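Local coordinates for catechol 1,2-dioxygenase (Acinetobacter sp., PDB 1DMH), which catalyses the iron(III)-dependent intradiol cleavage of catechol by molecular oxygen to cis,cis-muconate, the first step of this branch of the beta-ketoadipate pathway, at residues A[99-104]-A[288-293]. Residues are numbered along the deposited sequence; the frame is centred on the assembly and turned at random.
Sequences NATPRT and FDLKLT
Thr101 makes the one direct hydrogen bond between residues 99-104 and 288-293. Its OG1 accepts the backbone N-H of Lys291 at 2.9 Å from N to OG1, and the bond is nearly straight (170°). The torsion chi1 (-65°) sets OG1 anti to the carbonyl carbon of Thr101 and aims it at the strand backbone. Two waters continue this polar seam. Water 2 is hydrogen-bonded to Thr101 OG1 at 2.7 Å and donates to Asp289 O. Water 1 donates to Thr101 O and to Lys291 O, each at 2.7 Å. No direct backbone-to-backbone hydrogen bond joins the two segments; the hydroxyl and the waters bridge them.

The irregular loop after helix 80-94 here meets the C-terminal end of strand 283-291. That strand belongs to the mixed beta-sheet domain of the intradiol dioxygenases and pairs with strand 133-141. The contact therefore ties the chain leaving the helical region to the catalytic domain. Arg103 holds the same loop to the helix through salt bridges with Asp89 and Asp92.

Apolar contact centres on Ala100. Ala100 CB lies against the aliphatic chain of Lys291 and is unusually close to Lys291 CD, at 3.3 Å. Lys291 CG is anti to the backbone N (chi1 -176°), and only chi4 bends the chain. Lys291 NZ continues beyond Ala100 to a hydrogen bond with Asp142 O. On the other branch of Thr101, CG2 approaches the Phe288 ring obliquely, 4.2 Å from CZ.

The ends of the Asn99 and Thr293 side chains pass at a slant, with Asn99 OD1 3.7 Å from Thr293 CG2. Asn99 ND2 is hydrogen-bonded to Asp92, and Thr293 OG1 to Arg235.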
ATOM      1  N   ASN A  99      -3.878   0.404 -34.799  1.00 43.45           N
ATOM      2  CA  ASN A  99      -4.983   0.890 -33.941  1.00 41.70           C
ATOM      3  C   ASN A  99      -5.524   2.251 -34.415  1.00 40.59           C
ATOM      4  O   ASN A  99      -4.971   3.305 -34.046  1.00 41.12           O
ATOM      5  CB  ASN A  99      -4.528   1.044 -32.472  1.00 41.90           C
ATOM      6  CG  ASN A  99      -4.234  -0.286 -31.792  1.00 41.34           C
ATOM      7  OD1 ASN A  99      -5.104  -1.144 -31.673  1.00 41.25           O
ATOM      8  ND2 ASN A  99      -3.001  -0.454 -31.334  1.00 41.60           N
ATOM      9  N   ALA A 100      -6.604   2.231 -35.205  1.00 37.53           N
ATOM     10  CA  ALA A 100      -7.190   3.460 -35.722  1.00 34.51           C
ATOM     11  C   ALA A 100      -7.520   4.419 -34.579  1.00 31.79           C
ATOM     12  O   ALA A 100      -7.043   5.551 -34.571  1.00 33.03           O
ATOM     13  CB  ALA A 100      -8.433   3.150 -36.536  1.00 35.34           C
ATOM     14  N   THR A 101      -8.341   3.993 -33.625  1.00 27.20           N
ATOM     15  CA  THR A 101      -8.651   4.858 -32.489  1.00 22.43           C
ATOM     16  C   THR A 101      -7.709   4.397 -31.380  1.00 20.33           C
ATOM     17  O   THR A 101      -7.805   3.270 -30.926  1.00 19.23           O
ATOM     18  CB  THR A 101     -10.111   4.701 -32.018  1.00 21.47           C
ATOM     19  OG1 THR A 101     -11.002   5.146 -33.051  1.00 19.28           O
ATOM     20  CG2 THR A 101     -10.350   5.517 -30.764  1.00 20.07           C
ATOM     21  N   PRO A 102      -6.810   5.284 -30.915  1.00 18.23           N
ATOM     22  CA  PRO A 102      -5.814   5.035 -29.867  1.00 17.17           C
ATOM     23  C   PRO A 102      -6.444   4.643 -28.548  1.00 15.89           C
ATOM     24  O   PRO A 102      -7.447   5.227 -28.156  1.00 14.87           O
ATOM     25  CB  PRO A 102      -5.117   6.393 -29.724  1.00 17.35           C
ATOM     26  CG  PRO A 102      -5.326   7.041 -31.060  1.00 18.27           C
ATOM     27  CD  PRO A 102      -6.764   6.704 -31.302  1.00 18.12           C
ATOM     28  N   ARG A 103      -5.851   3.670 -27.859  1.00 14.25           N
ATOM     29  CA  ARG A 103      -6.354   3.277 -26.548  1.00 13.35           C
ATOM     30  C   ARG A 103      -5.783   4.260 -25.539  1.00 12.61           C
ATOM     31  O   ARG A 103      -4.802   4.944 -25.822  1.00 12.50           O
ATOM     32  CB  ARG A 103      -5.835   1.885 -26.147  1.00 12.94           C
ATOM     33  CG  ARG A 103      -4.305   1.776 -26.133  1.00 14.09           C
ATOM     34  CD  ARG A 103      -3.828   0.571 -25.337  1.00 14.19           C
ATOM     35  NE  ARG A 103      -4.411  -0.688 -25.792  1.00 14.91           N
ATOM     36  CZ  ARG A 103      -4.039  -1.348 -26.886  1.00 15.11           C
ATOM     37  NH1 ARG A 103      -3.055  -0.886 -27.646  1.00 15.01           N
ATOM     38  NH2 ARG A 103      -4.643  -2.490 -27.208  1.00 15.97           N
ATOM     39  N   THR A 104      -6.412   4.372 -24.378  1.00 11.84           N
ATOM     40  CA  THR A 104      -5.796   5.150 -23.311  1.00 11.58           C
ATOM     41  C   THR A 104      -6.353   4.608 -22.003  1.00 11.70           C
ATOM     42  O   THR A 104      -7.156   3.676 -22.032  1.00 11.64           O
ATOM     43  CB  THR A 104      -5.882   6.720 -23.458  1.00 11.16           C
ATOM     44  OG1 THR A 104      -4.910   7.281 -22.561  1.00 11.96           O
ATOM     45  CG2 THR A 104      -7.248   7.288 -23.107  1.00 11.22           C
ATOM     46  N   PHE A 288     -17.497  12.365 -32.316  1.00 17.60           N
ATOM     47  CA  PHE A 288     -16.312  11.529 -32.152  1.00 17.87           C
ATOM     48  C   PHE A 288     -16.635  10.133 -32.641  1.00 17.39           C
ATOM     49  O   PHE A 288     -17.507   9.466 -32.088  1.00 17.36           O
ATOM     50  CB  PHE A 288     -15.851  11.460 -30.691  1.00 17.55           C
ATOM     51  CG  PHE A 288     -14.541  10.734 -30.515  1.00 19.41           C
ATOM     52  CD1 PHE A 288     -13.383  11.203 -31.140  1.00 19.74           C
ATOM     53  CD2 PHE A 288     -14.465   9.557 -29.779  1.00 19.75           C
ATOM     54  CE1 PHE A 288     -12.166  10.508 -31.040  1.00 19.20           C
ATOM     55  CE2 PHE A 288     -13.256   8.862 -29.676  1.00 19.29           C
ATOM     56  CZ  PHE A 288     -12.108   9.349 -30.315  1.00 19.39           C
ATOM     57  N   ASP A 289     -15.959   9.720 -33.713  1.00 18.14           N
ATOM     58  CA  ASP A 289     -16.150   8.382 -34.283  1.00 18.42           C
ATOM     59  C   ASP A 289     -15.057   7.490 -33.742  1.00 17.95           C
ATOM     60  O   ASP A 289     -13.931   7.950 -33.493  1.00 17.62           O
ATOM     61  CB  ASP A 289     -16.013   8.361 -35.808  1.00 18.83           C
ATOM     62  CG  ASP A 289     -16.985   9.269 -36.502  1.00 19.73           C
ATOM     63  OD1 ASP A 289     -18.097   9.491 -35.985  1.00 19.45           O
ATOM     64  OD2 ASP A 289     -16.640   9.730 -37.595  1.00 19.81           O
ATOM     65  N   LEU A 290     -15.386   6.214 -33.577  1.00 18.02           N
ATOM     66  CA  LEU A 290     -14.419   5.241 -33.088  1.00 18.01           C
ATOM     67  C   LEU A 290     -14.331   4.087 -34.065  1.00 18.11           C
ATOM     68  O   LEU A 290     -15.345   3.640 -34.591  1.00 17.49           O
ATOM     69  CB  LEU A 290     -14.823   4.707 -31.713  1.00 17.12           C
ATOM     70  CG  LEU A 290     -14.873   5.794 -30.641  1.00 18.23           C
ATOM     71  CD1 LEU A 290     -16.264   6.391 -30.679  1.00 18.97           C
ATOM     72  CD2 LEU A 290     -14.571   5.241 -29.241  1.00 17.55           C
ATOM     73  N   LYS A 291     -13.109   3.619 -34.310  1.00 19.06           N
ATOM     74  CA  LYS A 291     -12.879   2.496 -35.218  1.00 19.85           C
ATOM     75  C   LYS A 291     -12.273   1.367 -34.391  1.00 18.96           C
ATOM     76  O   LYS A 291     -11.296   1.573 -33.651  1.00 18.09           O
ATOM     77  CB  LYS A 291     -11.936   2.894 -36.361  1.00 21.77           C
ATOM     78  CG  LYS A 291     -11.738   1.779 -37.408  1.00 25.50           C
ATOM     79  CD  LYS A 291     -10.864   2.277 -38.571  1.00 28.69           C
ATOM     80  CE  LYS A 291     -10.462   1.165 -39.545  1.00 29.74           C
ATOM     81  NZ  LYS A 291     -11.637   0.582 -40.226  1.00 31.92           N
ATOM     82  N   LEU A 292     -12.867   0.185 -34.522  1.00 18.42           N
ATOM     83  CA  LEU A 292     -12.450  -0.995 -33.766  1.00 19.12           C
ATOM     84  C   LEU A 292     -11.462  -1.935 -34.485  1.00 19.30           C
ATOM     85  O   LEU A 292     -11.305  -1.887 -35.704  1.00 19.90           O
ATOM     86  CB  LEU A 292     -13.694  -1.789 -33.353  1.00 18.21           C
ATOM     87  CG  LEU A 292     -14.794  -1.111 -32.533  1.00 18.40           C
ATOM     88  CD1 LEU A 292     -15.837  -2.154 -32.200  1.00 18.26           C
ATOM     89  CD2 LEU A 292     -14.234  -0.513 -31.243  1.00 18.13           C
ATOM     90  N   THR A 293     -10.785  -2.776 -33.710  1.00 19.45           N
ATOM     91  CA  THR A 293      -9.855  -3.740 -34.278  1.00 20.25           C
ATOM     92  C   THR A 293     -10.432  -5.150 -34.082  1.00 21.31           C
ATOM     93  O   THR A 293     -11.206  -5.414 -33.147  1.00 20.52           O
ATOM     94  CB  THR A 293      -8.456  -3.645 -33.620  1.00 20.14           C
ATOM     95  OG1 THR A 293      -8.576  -3.856 -32.212  1.00 20.66           O
ATOM     96  CG2 THR A 293      -7.846  -2.272 -33.843  1.00 20.89           C
TER
HETATM   97  O   HOH W   1      -8.958   1.278 -32.345  1.00 36.07           O
HETATM   98  O   HOH W   2     -11.427   7.790 -33.379  1.00 38.26           O